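PDB 5L0L: LPG0439 HIT-related domain-containing protein from Legionella pneumophila subsp. pneumophila, which is of unknown function but carries a HIT-related domain, so it may bind or process nucleotides or other phosphate-containing compounds. Local coordinates for residues A[52-57]-A[124-129]; A[15-20]-A[62-67]; A[22-27]-A[38-43]; A[31-36]-A[206-211]. All blocks are in the same frame, centred on the assembly; numbering follows the deposited sequence.

Interaction 1 (A[52-57]-A[124-129]). With SO4 (sulfate ion), chain C.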
loop_
_atom_site.group_PDB
_atom_site.type_symbol
_atom_site.label_atom_id
_atom_site.label_comp_id
_atom_site.label_asym_id
_atom_site.label_seq_id
_atom_site.Cartn_x
_atom_site.Cartn_y
_atom_site.Cartn_z
ATOM N N ILE A 52 -11.332 1.353 -4.388
ATOM C CA ILE A 52 -11.157 0.328 -3.343
ATOM C C ILE A 52 -11.006 -1.007 -4.069
ATOM O O ILE A 52 -11.797 -1.338 -4.959
ATOM C CB ILE A 52 -12.366 0.258 -2.419
ATOM C CG1 ILE A 52 -12.644 1.628 -1.777
ATOM C CG2 ILE A 52 -12.169 -0.816 -1.332
ATOM C CD1 ILE A 52 -14.019 1.733 -1.133
ATOM N N ILE A 53 -9.976 -1.753 -3.701
ATOM C CA ILE A 53 -9.747 -3.087 -4.197
ATOM C C ILE A 53 -10.006 -3.975 -3.001
ATOM O O ILE A 53 -9.364 -3.789 -1.946
ATOM C CB ILE A 53 -8.298 -3.268 -4.675
ATOM C CG1 ILE A 53 -7.988 -2.244 -5.769
ATOM C CG2 ILE A 53 -8.076 -4.724 -5.138
ATOM C CD1 ILE A 53 -6.573 -2.321 -6.311
ATOM N N ARG A 54 -10.970 -4.893 -3.152
ATOM C CA ARG A 54 -11.473 -5.674 -2.043
ATOM C C ARG A 54 -11.526 -7.167 -2.362
ATOM O O ARG A 54 -11.935 -7.574 -3.450
ATOM C CB ARG A 54 -12.851 -5.145 -1.616
ATOM C CG ARG A 54 -13.596 -5.996 -0.589
ATOM C CD ARG A 54 -14.479 -6.994 -1.274
ATOM N NE ARG A 54 -15.342 -7.750 -0.346
ATOM C CZ ARG A 54 -16.599 -7.424 -0.010
ATOM N NH1 ARG A 54 -17.212 -6.338 -0.488
ATOM N NH2 ARG A 54 -17.251 -8.215 0.818
ATOM N N TYR A 55 -11.105 -7.971 -1.394
ATOM C CA TYR A 55 -11.153 -9.421 -1.539
ATOM C C TYR A 55 -12.572 -9.865 -1.222
ATOM O O TYR A 55 -13.058 -9.623 -0.115
ATOM C CB TYR A 55 -10.180 -10.045 -0.537
ATOM C CG TYR A 55 -10.224 -11.549 -0.446
ATOM C CD1 TYR A 55 -10.195 -12.339 -1.586
ATOM C CD2 TYR A 55 -10.230 -12.179 0.805
ATOM C CE1 TYR A 55 -10.226 -13.743 -1.484
ATOM C CE2 TYR A 55 -10.242 -13.573 0.909
ATOM C CZ TYR A 55 -10.263 -14.339 -0.244
ATOM O OH TYR A 55 -10.258 -15.744 -0.142
ATOM N N LEU A 56 -13.216 -10.504 -2.187
ATOM C CA LEU A 56 -14.579 -10.996 -2.035
ATOM C C LEU A 56 -14.608 -12.361 -1.345
ATOM O O LEU A 56 -15.212 -12.516 -0.297
ATOM C CB LEU A 56 -15.265 -11.095 -3.411
ATOM C CG LEU A 56 -15.437 -9.798 -4.186
ATOM C CD1 LEU A 56 -15.721 -10.054 -5.678
ATOM C CD2 LEU A 56 -16.550 -8.986 -3.555
ATOM N N ASN A 57 -13.958 -13.330 -1.961
ATOM C CA ASN A 57 -14.017 -14.721 -1.511
ATOM C C ASN A 57 -13.099 -15.608 -2.326
ATOM O O ASN A 57 -12.560 -15.202 -3.357
ATOM C CB ASN A 57 -15.462 -15.253 -1.638
ATOM C CG ASN A 57 -15.905 -15.393 -3.077
ATOM O OD1 ASN A 57 -15.889 -14.438 -3.847
ATOM N ND2 ASN A 57 -16.322 -16.585 -3.448
ATOM N N PRO A 124 -17.742 -4.683 8.689
ATOM C CA PRO A 124 -16.853 -5.837 8.868
ATOM C C PRO A 124 -15.428 -5.459 8.473
ATOM O O PRO A 124 -15.238 -4.541 7.656
ATOM C CB PRO A 124 -17.407 -6.876 7.905
ATOM C CG PRO A 124 -18.161 -6.099 6.878
ATOM C CD PRO A 124 -18.710 -4.895 7.598
ATOM N N SER A 125 -14.449 -6.137 9.066
ATOM C CA SER A 125 -13.095 -6.084 8.581
ATOM C C SER A 125 -13.010 -6.975 7.336
ATOM O O SER A 125 -13.358 -8.166 7.386
ATOM C CB SER A 125 -12.110 -6.524 9.660
ATOM O OG SER A 125 -10.797 -6.677 9.145
HETATM N N MSE A 126 -12.590 -6.368 6.224
HETATM C CA MSE A 126 -12.411 -7.047 4.945
HETATM C C MSE A 126 -10.997 -6.835 4.503
HETATM O O MSE A 126 -10.378 -5.804 4.842
HETATM C CB MSE A 126 -13.315 -6.415 3.893
HETATM C CG MSE A 126 -14.779 -6.515 4.226
HETATM SE SE MSE A 126 -15.725 -5.416 2.858
HETATM C CE MSE A 126 -15.985 -3.878 4.009
ATOM N N LEU A 127 -10.436 -7.769 3.753
ATOM C CA LEU A 127 -9.103 -7.555 3.164
ATOM C C LEU A 127 -9.281 -6.596 1.977
ATOM O O LEU A 127 -9.964 -6.907 1.025
ATOM C CB LEU A 127 -8.486 -8.857 2.697
ATOM C CG LEU A 127 -7.128 -8.791 1.992
ATOM C CD1 LEU A 127 -6.057 -8.236 2.901
ATOM C CD2 LEU A 127 -6.768 -10.169 1.452
ATOM N N HIS A 128 -8.715 -5.404 2.089
ATOM C CA HIS A 128 -8.956 -4.375 1.060
ATOM C C HIS A 128 -7.913 -3.306 1.141
ATOM O O HIS A 128 -7.305 -3.113 2.195
ATOM C CB HIS A 128 -10.376 -3.771 1.172
ATOM C CG HIS A 128 -10.565 -2.830 2.327
ATOM N ND1 HIS A 128 -10.536 -3.240 3.646
ATOM C CD2 HIS A 128 -10.732 -1.485 2.359
ATOM C CE1 HIS A 128 -10.736 -2.198 4.438
ATOM N NE2 HIS A 128 -10.852 -1.116 3.677
ATOM N N LEU A 129 -7.713 -2.589 0.037
ATOM C CA LEU A 129 -6.830 -1.452 0.045
ATOM C C LEU A 129 -7.382 -0.343 -0.838
ATOM O O LEU A 129 -8.302 -0.559 -1.625
ATOM C CB LEU A 129 -5.402 -1.813 -0.338
ATOM C CG LEU A 129 -5.043 -2.366 -1.712
ATOM C CD1 LEU A 129 -5.015 -1.290 -2.785
ATOM C CD2 LEU A 129 -3.685 -3.052 -1.643
HETATM S S SO4 C . -10.212 1.821 5.915
HETATM O O1 SO4 C . -11.354 1.324 5.094
HETATM O O2 SO4 C . -10.612 1.442 7.265
HETATM O O3 SO4 C . -9.110 1.100 5.290
HETATM O O4 SO4 C . -10.391 3.245 5.596
HETATM O O HOH W 1 -12.307 -9.758 2.789
#

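Interaction 2 (A[15-20]-A[62-67])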
loop_
_atom_site.group_PDB
_atom_site.type_symbol
_atom_site.label_atom_id
_atom_site.label_comp_id
_atom_site.label_asym_id
_atom_site.label_seq_id
_atom_site.Cartn_x
_atom_site.Cartn_y
_atom_site.Cartn_z
ATOM N N TRP A 15 -24.131 -2.984 2.770
ATOM C CA TRP A 15 -23.279 -2.528 1.649
ATOM C C TRP A 15 -21.995 -3.367 1.424
ATOM O O TRP A 15 -21.485 -3.454 0.309
ATOM C CB TRP A 15 -22.931 -1.021 1.800
ATOM C CG TRP A 15 -22.211 -0.687 3.063
ATOM C CD1 TRP A 15 -22.763 -0.217 4.226
ATOM C CD2 TRP A 15 -20.797 -0.815 3.310
ATOM N NE1 TRP A 15 -21.781 -0.047 5.181
ATOM C CE2 TRP A 15 -20.566 -0.403 4.648
ATOM C CE3 TRP A 15 -19.705 -1.238 2.529
ATOM C CZ2 TRP A 15 -19.286 -0.402 5.227
ATOM C CZ3 TRP A 15 -18.425 -1.235 3.100
ATOM C CH2 TRP A 15 -18.230 -0.818 4.444
ATOM N N SER A 16 -21.464 -3.961 2.496
ATOM C CA SER A 16 -20.289 -4.852 2.422
ATOM C C SER A 16 -20.516 -6.129 1.589
ATOM O O SER A 16 -19.561 -6.702 1.057
ATOM C CB SER A 16 -19.847 -5.251 3.839
ATOM O OG SER A 16 -20.864 -6.037 4.458
ATOM N N ILE A 17 -21.766 -6.581 1.514
ATOM C CA ILE A 17 -22.119 -7.773 0.752
ATOM C C ILE A 17 -22.731 -7.337 -0.573
ATOM O O ILE A 17 -22.287 -7.797 -1.628
ATOM C CB ILE A 17 -23.054 -8.718 1.566
ATOM C CG1 ILE A 17 -22.318 -9.200 2.839
ATOM C CG2 ILE A 17 -23.532 -9.901 0.705
ATOM C CD1 ILE A 17 -23.131 -10.078 3.770
ATOM N N ASP A 18 -23.719 -6.435 -0.519
ATOM C CA ASP A 18 -24.346 -5.869 -1.733
ATOM C C ASP A 18 -23.481 -4.696 -2.217
ATOM O O ASP A 18 -23.926 -3.533 -2.273
ATOM C CB ASP A 18 -25.797 -5.441 -1.457
ATOM C CG ASP A 18 -26.565 -5.045 -2.732
ATOM O OD1 ASP A 18 -26.091 -5.292 -3.871
ATOM O OD2 ASP A 18 -27.658 -4.460 -2.584
ATOM N N TYR A 19 -22.242 -5.022 -2.570
ATOM C CA TYR A 19 -21.222 -3.986 -2.824
ATOM C C TYR A 19 -21.419 -3.178 -4.095
ATOM O O TYR A 19 -20.855 -2.055 -4.192
ATOM C CB TYR A 19 -19.814 -4.585 -2.817
ATOM C CG TYR A 19 -19.454 -5.411 -4.038
ATOM C CD1 TYR A 19 -19.725 -6.785 -4.107
ATOM C CD2 TYR A 19 -18.801 -4.814 -5.113
ATOM C CE1 TYR A 19 -19.372 -7.523 -5.232
ATOM C CE2 TYR A 19 -18.457 -5.536 -6.227
ATOM C CZ TYR A 19 -18.731 -6.886 -6.287
ATOM O OH TYR A 19 -18.360 -7.557 -7.421
ATOM N N THR A 20 -22.193 -3.724 -5.058
ATOM C CA THR A 20 -22.419 -3.023 -6.354
ATOM C C THR A 20 -23.547 -2.007 -6.310
ATOM O O THR A 20 -23.643 -1.205 -7.237
ATOM C CB THR A 20 -22.714 -3.968 -7.563
ATOM O OG1 THR A 20 -24.006 -4.575 -7.402
ATOM C CG2 THR A 20 -21.631 -5.046 -7.728
ATOM N N THR A 62 -18.699 -18.034 0.905
ATOM C CA THR A 62 -19.519 -16.843 1.032
ATOM C C THR A 62 -18.631 -15.608 1.216
ATOM O O THR A 62 -17.479 -15.718 1.691
ATOM C CB THR A 62 -20.428 -16.920 2.260
ATOM O OG1 THR A 62 -19.604 -17.096 3.413
ATOM C CG2 THR A 62 -21.424 -18.083 2.138
ATOM N N LEU A 63 -19.183 -14.439 0.906
ATOM C CA LEU A 63 -18.473 -13.184 1.178
ATOM C C LEU A 63 -18.254 -13.039 2.674
ATOM O O LEU A 63 -17.184 -12.620 3.087
ATOM C CB LEU A 63 -19.210 -11.958 0.632
ATOM C CG LEU A 63 -19.517 -11.876 -0.874
ATOM C CD1 LEU A 63 -19.836 -10.444 -1.272
ATOM C CD2 LEU A 63 -18.407 -12.419 -1.736
ATOM N N SER A 64 -19.260 -13.422 3.473
ATOM C CA SER A 64 -19.164 -13.391 4.956
ATOM C C SER A 64 -18.035 -14.186 5.537
ATOM O O SER A 64 -17.424 -13.761 6.529
ATOM C CB SER A 64 -20.471 -13.863 5.587
ATOM O OG SER A 64 -21.406 -12.831 5.399
ATOM N N SER A 65 -17.715 -15.324 4.923
ATOM C CA SER A 65 -16.642 -16.161 5.444
ATOM C C SER A 65 -15.282 -15.446 5.340
ATOM O O SER A 65 -14.345 -15.859 5.987
ATOM C CB SER A 65 -16.554 -17.499 4.724
ATOM O OG SER A 65 -16.143 -17.323 3.379
ATOM N N ALA A 66 -15.192 -14.414 4.494
ATOM C CA ALA A 66 -13.968 -13.599 4.375
ATOM C C ALA A 66 -13.967 -12.313 5.218
ATOM O O ALA A 66 -13.102 -11.425 4.983
ATOM C CB ALA A 66 -13.719 -13.272 2.913
ATOM N N PHE A 67 -14.888 -12.198 6.183
ATOM C CA PHE A 67 -14.906 -11.099 7.141
ATOM C C PHE A 67 -14.265 -11.498 8.444
ATOM O O PHE A 67 -14.306 -12.674 8.846
ATOM C CB PHE A 67 -16.326 -10.642 7.494
ATOM C CG PHE A 67 -17.138 -10.092 6.354
ATOM C CD1 PHE A 67 -16.555 -9.553 5.199
ATOM C CD2 PHE A 67 -18.537 -10.065 6.463
ATOM C CE1 PHE A 67 -17.353 -9.041 4.181
ATOM C CE2 PHE A 67 -19.329 -9.561 5.447
ATOM C CZ PHE A 67 -18.733 -9.029 4.306
#

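Interaction 3 (A[22-27]-A[38-43])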
loop_
_atom_site.group_PDB
_atom_site.type_symbol
_atom_site.label_atom_id
_atom_site.label_comp_id
_atom_site.label_asym_id
_atom_site.label_seq_id
_atom_site.Cartn_x
_atom_site.Cartn_y
_atom_site.Cartn_z
ATOM N N ALA A 22 -24.080 0.723 -4.661
ATOM C CA ALA A 22 -23.631 2.119 -4.746
ATOM C C ALA A 22 -23.421 2.605 -6.188
ATOM O O ALA A 22 -23.346 3.819 -6.411
ATOM C CB ALA A 22 -22.371 2.331 -3.910
ATOM N N GLY A 23 -23.303 1.671 -7.147
ATOM C CA GLY A 23 -23.218 1.988 -8.572
ATOM C C GLY A 23 -21.837 2.422 -8.995
ATOM O O GLY A 23 -21.692 3.273 -9.892
ATOM N N THR A 24 -20.802 1.892 -8.333
ATOM C CA THR A 24 -19.436 2.341 -8.621
ATOM C C THR A 24 -18.481 1.220 -9.040
ATOM O O THR A 24 -17.283 1.436 -9.122
ATOM C CB THR A 24 -18.818 3.110 -7.432
ATOM O OG1 THR A 24 -18.572 2.238 -6.331
ATOM C CG2 THR A 24 -19.733 4.228 -6.987
ATOM N N SER A 25 -19.020 0.053 -9.373
ATOM C CA SER A 25 -18.152 -1.066 -9.705
ATOM C C SER A 25 -17.492 -0.924 -11.097
ATOM O O SER A 25 -18.173 -0.661 -12.110
ATOM C CB SER A 25 -18.928 -2.387 -9.569
ATOM O OG SER A 25 -18.057 -3.464 -9.861
ATOM N N ILE A 26 -16.183 -1.134 -11.129
ATOM C CA ILE A 26 -15.388 -1.159 -12.339
ATOM C C ILE A 26 -15.258 -2.596 -12.857
ATOM O O ILE A 26 -15.492 -2.842 -14.043
ATOM C CB ILE A 26 -13.993 -0.553 -12.120
ATOM C CG1 ILE A 26 -14.126 0.929 -11.721
ATOM C CG2 ILE A 26 -13.083 -0.746 -13.344
ATOM C CD1 ILE A 26 -12.893 1.507 -11.032
ATOM N N ALA A 27 -14.852 -3.514 -11.989
ATOM C CA ALA A 27 -14.538 -4.901 -12.439
ATOM C C ALA A 27 -14.468 -5.882 -11.306
ATOM O O ALA A 27 -14.313 -5.501 -10.144
ATOM C CB ALA A 27 -13.218 -4.938 -13.223
ATOM N N SER A 38 -12.960 -7.416 -6.043
ATOM C CA SER A 38 -13.695 -6.334 -6.682
ATOM C C SER A 38 -12.860 -5.063 -6.721
ATOM O O SER A 38 -12.056 -4.821 -5.826
ATOM C CB SER A 38 -15.012 -6.029 -5.967
ATOM O OG SER A 38 -14.804 -5.550 -4.676
ATOM N N VAL A 39 -13.006 -4.311 -7.793
ATOM C CA VAL A 39 -12.425 -3.003 -7.955
ATOM C C VAL A 39 -13.578 -2.031 -8.174
ATOM O O VAL A 39 -14.321 -2.159 -9.157
ATOM C CB VAL A 39 -11.450 -2.962 -9.141
ATOM C CG1 VAL A 39 -10.917 -1.555 -9.327
ATOM C CG2 VAL A 39 -10.328 -4.015 -8.954
ATOM N N ILE A 40 -13.750 -1.058 -7.270
ATOM C CA ILE A 40 -14.835 -0.080 -7.379
ATOM C C ILE A 40 -14.291 1.327 -7.146
ATOM O O ILE A 40 -13.284 1.501 -6.446
ATOM C CB ILE A 40 -16.019 -0.380 -6.390
ATOM C CG1 ILE A 40 -15.664 -0.002 -4.952
ATOM C CG2 ILE A 40 -16.429 -1.858 -6.450
ATOM C CD1 ILE A 40 -16.813 -0.162 -3.979
ATOM N N LEU A 41 -14.935 2.339 -7.718
ATOM C CA LEU A 41 -14.639 3.709 -7.292
ATOM C C LEU A 41 -15.210 3.896 -5.878
ATOM O O LEU A 41 -16.282 3.361 -5.545
ATOM C CB LEU A 41 -15.196 4.765 -8.247
ATOM C CG LEU A 41 -14.446 4.926 -9.550
ATOM C CD1 LEU A 41 -15.313 5.730 -10.513
ATOM C CD2 LEU A 41 -13.099 5.630 -9.349
ATOM N N ASN A 42 -14.476 4.620 -5.050
ATOM C CA ASN A 42 -14.915 4.873 -3.685
ATOM C C ASN A 42 -16.227 5.671 -3.702
ATOM O O ASN A 42 -16.239 6.786 -4.228
ATOM C CB ASN A 42 -13.829 5.611 -2.910
ATOM C CG ASN A 42 -14.137 5.688 -1.431
ATOM O OD1 ASN A 42 -15.222 6.145 -1.041
ATOM N ND2 ASN A 42 -13.202 5.263 -0.599
ATOM N N PRO A 43 -17.322 5.116 -3.148
ATOM C CA PRO A 43 -18.608 5.814 -3.276
ATOM C C PRO A 43 -18.720 7.100 -2.478
ATOM O O PRO A 43 -19.590 7.906 -2.802
ATOM C CB PRO A 43 -19.651 4.814 -2.745
ATOM C CG PRO A 43 -18.901 3.665 -2.202
ATOM C CD PRO A 43 -17.457 3.758 -2.570
#

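Interaction 4 (A[31-36]-A[206-211])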
loop_
_atom_site.group_PDB
_atom_site.type_symbol
_atom_site.label_atom_id
_atom_site.label_comp_id
_atom_site.label_asym_id
_atom_site.label_seq_id
_atom_site.Cartn_x
_atom_site.Cartn_y
_atom_site.Cartn_z
ATOM N N VAL A 31 -7.775 -14.195 -9.347
ATOM C CA VAL A 31 -6.354 -14.469 -9.288
ATOM C C VAL A 31 -6.145 -15.997 -9.157
ATOM O O VAL A 31 -6.711 -16.613 -8.247
ATOM C CB VAL A 31 -5.691 -13.793 -8.077
ATOM C CG1 VAL A 31 -4.204 -14.125 -8.013
ATOM C CG2 VAL A 31 -5.868 -12.282 -8.167
ATOM N N ARG A 32 -5.388 -16.565 -10.107
ATOM C CA ARG A 32 -4.963 -17.989 -10.095
ATOM C C ARG A 32 -6.169 -18.894 -10.028
ATOM O O ARG A 32 -6.178 -19.875 -9.287
ATOM C CB ARG A 32 -3.998 -18.266 -8.923
ATOM C CG ARG A 32 -2.655 -17.558 -9.062
ATOM C CD ARG A 32 -1.832 -17.473 -7.768
ATOM N NE ARG A 32 -0.619 -16.706 -8.074
ATOM C CZ ARG A 32 -0.367 -15.425 -7.755
ATOM N NH1 ARG A 32 -1.181 -14.696 -6.978
ATOM N NH2 ARG A 32 0.783 -14.876 -8.174
ATOM N N ASN A 33 -7.193 -18.512 -10.788
ATOM C CA ASN A 33 -8.477 -19.198 -10.889
ATOM C C ASN A 33 -9.206 -19.541 -9.578
ATOM O O ASN A 33 -9.991 -20.489 -9.521
ATOM C CB ASN A 33 -8.310 -20.456 -11.779
ATOM C CG ASN A 33 -9.494 -20.671 -12.695
ATOM O OD1 ASN A 33 -10.034 -19.714 -13.281
ATOM N ND2 ASN A 33 -9.911 -21.931 -12.844
ATOM N N LYS A 34 -8.991 -18.747 -8.544
ATOM C CA LYS A 34 -9.434 -19.092 -7.213
ATOM C C LYS A 34 -9.846 -17.900 -6.339
ATOM O O LYS A 34 -10.873 -17.959 -5.665
ATOM C CB LYS A 34 -8.321 -19.876 -6.518
ATOM C CG LYS A 34 -8.763 -20.531 -5.225
ATOM C CD LYS A 34 -7.680 -21.403 -4.593
ATOM C CE LYS A 34 -7.977 -21.610 -3.110
ATOM N NZ LYS A 34 -6.941 -22.438 -2.436
ATOM N N TYR A 35 -9.021 -16.856 -6.300
ATOM C CA TYR A 35 -9.275 -15.727 -5.387
ATOM C C TYR A 35 -9.943 -14.595 -6.155
ATOM O O TYR A 35 -9.418 -14.159 -7.188
ATOM C CB TYR A 35 -7.982 -15.275 -4.726
ATOM C CG TYR A 35 -7.317 -16.383 -3.932
ATOM C CD1 TYR A 35 -7.742 -16.708 -2.640
ATOM C CD2 TYR A 35 -6.285 -17.140 -4.495
ATOM C CE1 TYR A 35 -7.140 -17.745 -1.917
ATOM C CE2 TYR A 35 -5.672 -18.176 -3.778
ATOM C CZ TYR A 35 -6.107 -18.477 -2.499
ATOM O OH TYR A 35 -5.496 -19.510 -1.815
ATOM N N HIS A 36 -11.103 -14.163 -5.674
ATOM C CA HIS A 36 -11.935 -13.175 -6.389
ATOM C C HIS A 36 -11.859 -11.817 -5.680
ATOM O O HIS A 36 -12.042 -11.752 -4.453
ATOM C CB HIS A 36 -13.394 -13.611 -6.397
ATOM C CG HIS A 36 -13.610 -14.990 -6.930
ATOM N ND1 HIS A 36 -13.375 -15.318 -8.247
ATOM C CD2 HIS A 36 -14.018 -16.131 -6.319
ATOM C CE1 HIS A 36 -13.625 -16.611 -8.424
ATOM N NE2 HIS A 36 -14.018 -17.123 -7.272
ATOM N N THR A 206 -2.730 -15.496 -15.124
ATOM C CA THR A 206 -2.937 -15.554 -13.675
ATOM C C THR A 206 -4.019 -14.590 -13.193
ATOM O O THR A 206 -4.621 -14.828 -12.160
ATOM C CB THR A 206 -1.645 -15.309 -12.872
ATOM O OG1 THR A 206 -1.131 -13.988 -13.111
ATOM C CG2 THR A 206 -0.576 -16.354 -13.236
ATOM N N LEU A 207 -4.266 -13.518 -13.948
ATOM C CA LEU A 207 -5.375 -12.597 -13.657
ATOM C C LEU A 207 -6.416 -12.645 -14.764
ATOM O O LEU A 207 -6.063 -12.458 -15.919
ATOM C CB LEU A 207 -4.866 -11.162 -13.551
ATOM C CG LEU A 207 -3.837 -10.855 -12.471
ATOM C CD1 LEU A 207 -3.598 -9.366 -12.323
ATOM C CD2 LEU A 207 -4.339 -11.413 -11.161
ATOM N N LYS A 208 -7.669 -12.884 -14.401
ATOM C CA LYS A 208 -8.802 -12.773 -15.324
ATOM C C LYS A 208 -9.692 -11.618 -14.875
ATOM O O LYS A 208 -10.178 -11.593 -13.740
ATOM C CB LYS A 208 -9.586 -14.074 -15.376
ATOM C CG LYS A 208 -8.810 -15.131 -16.169
ATOM C CD LYS A 208 -9.337 -16.555 -16.005
ATOM C CE LYS A 208 -8.460 -17.532 -16.788
ATOM N NZ LYS A 208 -8.527 -18.930 -16.262
ATOM N N VAL A 209 -9.902 -10.688 -15.790
ATOM C CA VAL A 209 -10.621 -9.460 -15.527
ATOM C C VAL A 209 -11.979 -9.521 -16.231
ATOM O O VAL A 209 -12.027 -9.810 -17.427
ATOM C CB VAL A 209 -9.825 -8.277 -16.107
ATOM C CG1 VAL A 209 -10.579 -6.974 -15.909
ATOM C CG2 VAL A 209 -8.430 -8.217 -15.513
ATOM N N THR A 210 -13.058 -9.266 -15.491
ATOM C CA THR A 210 -14.387 -9.084 -16.053
ATOM C C THR A 210 -14.908 -7.670 -15.694
ATOM O O THR A 210 -15.226 -7.390 -14.526
ATOM C CB THR A 210 -15.371 -10.143 -15.510
ATOM O OG1 THR A 210 -14.847 -11.444 -15.780
ATOM C CG2 THR A 210 -16.743 -10.029 -16.184
ATOM N N ILE A 211 -15.040 -6.816 -16.705
ATOM C CA ILE A 211 -15.562 -5.460 -16.528
ATOM C C ILE A 211 -17.025 -5.562 -16.123
ATOM O O ILE A 211 -17.756 -6.371 -16.681
ATOM C CB ILE A 211 -15.492 -4.639 -17.824
ATOM C CG1 ILE A 211 -14.053 -4.469 -18.309
ATOM C CG2 ILE A 211 -16.193 -3.282 -17.658
ATOM C CD1 ILE A 211 -13.116 -3.732 -17.395
HETATM O O HOH W 2 -7.647 -16.282 -12.608
#

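Interaction 1 (A[52-57]-A[124-129])
Ile53 and Leu129 form an antiparallel hydrogen-bonded pair: Ile53 N lies 2.9 Å from Leu129 O, and Leu129 N lies 2.8 Å from Ile53 O. Tyr55 N bonds to Leu127 O at 2.9 Å and continues the pairing. A water joins Tyr55 O to Leu127 N. Arg54 and His128 face each other as a non-hydrogen-bonded pair, CB beside CB. The selenium of selenomethionine Met126 sits over the centre of one face of the Arg54 guanidinium, with SE 3.6 Å from CZ. Leu56 CD2 covers the opposite face nearer its rim. Arg54 NE bonds to Tyr55 O at 3.0 Å, which helps fix its rotation. Arg54 NH2 reaches Ser16 O. On the other side of the sheet, Ile53 CD1 meets Leu129 CD1 at 4.0 Å, near helix 73-92; Leu129 also packs on Phe99 of the second subunit. His128 CG sits between its backbone N and carbonyl carbon (chi1 74°), close to the main chain, and ND1 donates to Met126 O at 2.8 Å. Met126 O lies in the ring plane, while ND1 stands above the plane of that carbonyl. NE2 donates to sulfate O1 at 2.9 Å, at the ring edge. His130 NE2 and the backbone N atoms of Gly103 and Asn105 bind the same ion. The sulfate probably comes from the crystallisation liquor. Its place on this His-Leu-His strand is consistent with a phosphate site as in HIT proteins.

Interaction 2 (A[15-20]-A[62-67])
Two loops outside the main sheet meet where Ile17 packs against Leu63, Ser64 and Phe67. One precedes strand 25-31, and the other links strand 51-58 to helix 73-92. Ile17 has CG1 anti to the carbonyl carbon (chi1 -62°), and this branch comes up to the edge of the Phe67 ring, CG1 lying 3.9 Å from CZ. The two side chains cross at about a right angle. Further out, Ile17 CD1 touches Ser64 OG at 3.6 Å. The other branch, CG2, is 4.2 Å from Leu63 CD1. Leu63 CD1 also lies 3.6 Å from Ile17 O. The 62-67 loop is wound into a short 3-10 turn. Thr62 OG1 accepts from Ser65 N in an ST motif, and Ser65 OG donates back to Thr62 O at 2.7 Å. The turn brings Leu63 O and Ser64 CA over one face of the Phe67 ring, toward its rim. Ser16 OG approaches this ring obliquely, 3.7 Å from Phe67 CZ, while its hydrogen bond goes to His14 ND1. Phe67 also meets Tyr10 edge-to-face and packs on Pro124 and Met126. Leu63 reaches Leu56 on strand 51-58.

Interaction 3 (A[22-27]-A[38-43])
The flat peptide carbonyl of Val39 receives two N-H groups from the facing strand, both lying in its plane. Ile26 N is 2.9 Å from Val39 O and Ala27 N is 3.2 Å from the same Val39 O. Two successive residues thus face one, which is a classic beta bulge in the hairpin of strands 25-31 and 35-41. Val39 N returns a bond to Ala27 O at 2.9 Å. Toward the hairpin's open end, Leu41 N bonds to Thr24 O. The Thr24 hydroxyl is placed between its backbone N and carbonyl carbon (chi1 69°), and from there OG1 donates to Leu41 O at 2.7 Å, again in the carbonyl plane. The Thr24 side chain thus adds a bond just ahead of strand 25-31. Ile26 CD1 lies 4.0 Å from Val39 CG1 and equally near Leu41 CG. On the other side of the sheet, Ile40 CG2 rests 3.8 Å from Ser25 CA. Ala22 CB and Pro43 CB close the end at 3.9 Å. Helix 176-194 covers Ile26 and Leu41 through Phe186, Leu179 and Leu183. Helix 73-92 covers Val39, Tyr19 lies on Ile40, and strand 51-58 pairs with the far edge of strand 35-41.

Interaction 4 (A[31-36]-A[206-211])
Arg32 N donates to Thr206 O at 2.8 Å in a nearly straight bond (174°). Here the tip of the hairpin of strands 25-31 and 35-41 meets the start of strand 207-211, the outermost strand of the six-stranded sheet on this side. Next to this bond, Val31 and Leu207 are an antiparallel non-hydrogen-bonded pair, with CA atoms 4.8 Å apart. The CA of Val31 also approaches Thr206 O, as a CA-H...O contact of 3.4 Å. Arg32 and Asn33 both have positive phi, and this turns the chain back on itself. Val31 O then accepts from both Lys34 N and Tyr35 N, a classic beta bulge that closes the hairpin. A water takes the N-H of Asn33 and bonds weakly to Thr206 O. Arg32 NH1 forms a salt bridge with Asp81, and Arg32 packs on Arg77 of the second subunit. Lys208 is stretched out, and its NZ makes a weak hydrogen bond of 3.4 Å to Asn33 OD1. Both of these residues are exposed to solvent. Val31 and Leu207 are buried, and their side chains run alongside one another. Val31 also packs on Val82 of helix 73-92. Val31 CG2, anti to the carbonyl carbon, meets Leu207 CD2 at 3.5 Å, tighter than usual for two methyl groups.

Interactions 1, 3 and 4 belong to the same antiparallel sheet. Interactions 1 and 3 are buried near its middle and are joined directly: Ile52 N bonds to Ile40 O, and Arg54 O accepts from Ser38 N. Interaction 4 lies at the sheet's outer end and is only partly buried. It shares the 25-31/35-41 hairpin with interaction 3, one at the tip and the other at the open end. Strand pairing dominates interactions 1 and 3, whereas interaction 4 has one strong bond, a weak lysine bond and a water. Interaction 2 is partly buried loop packing, by van der Waals contacts with no hydrogen bond between its two segments. Interactions 1 and 4 both touch the second subunit; interactions 2 and 3 do not.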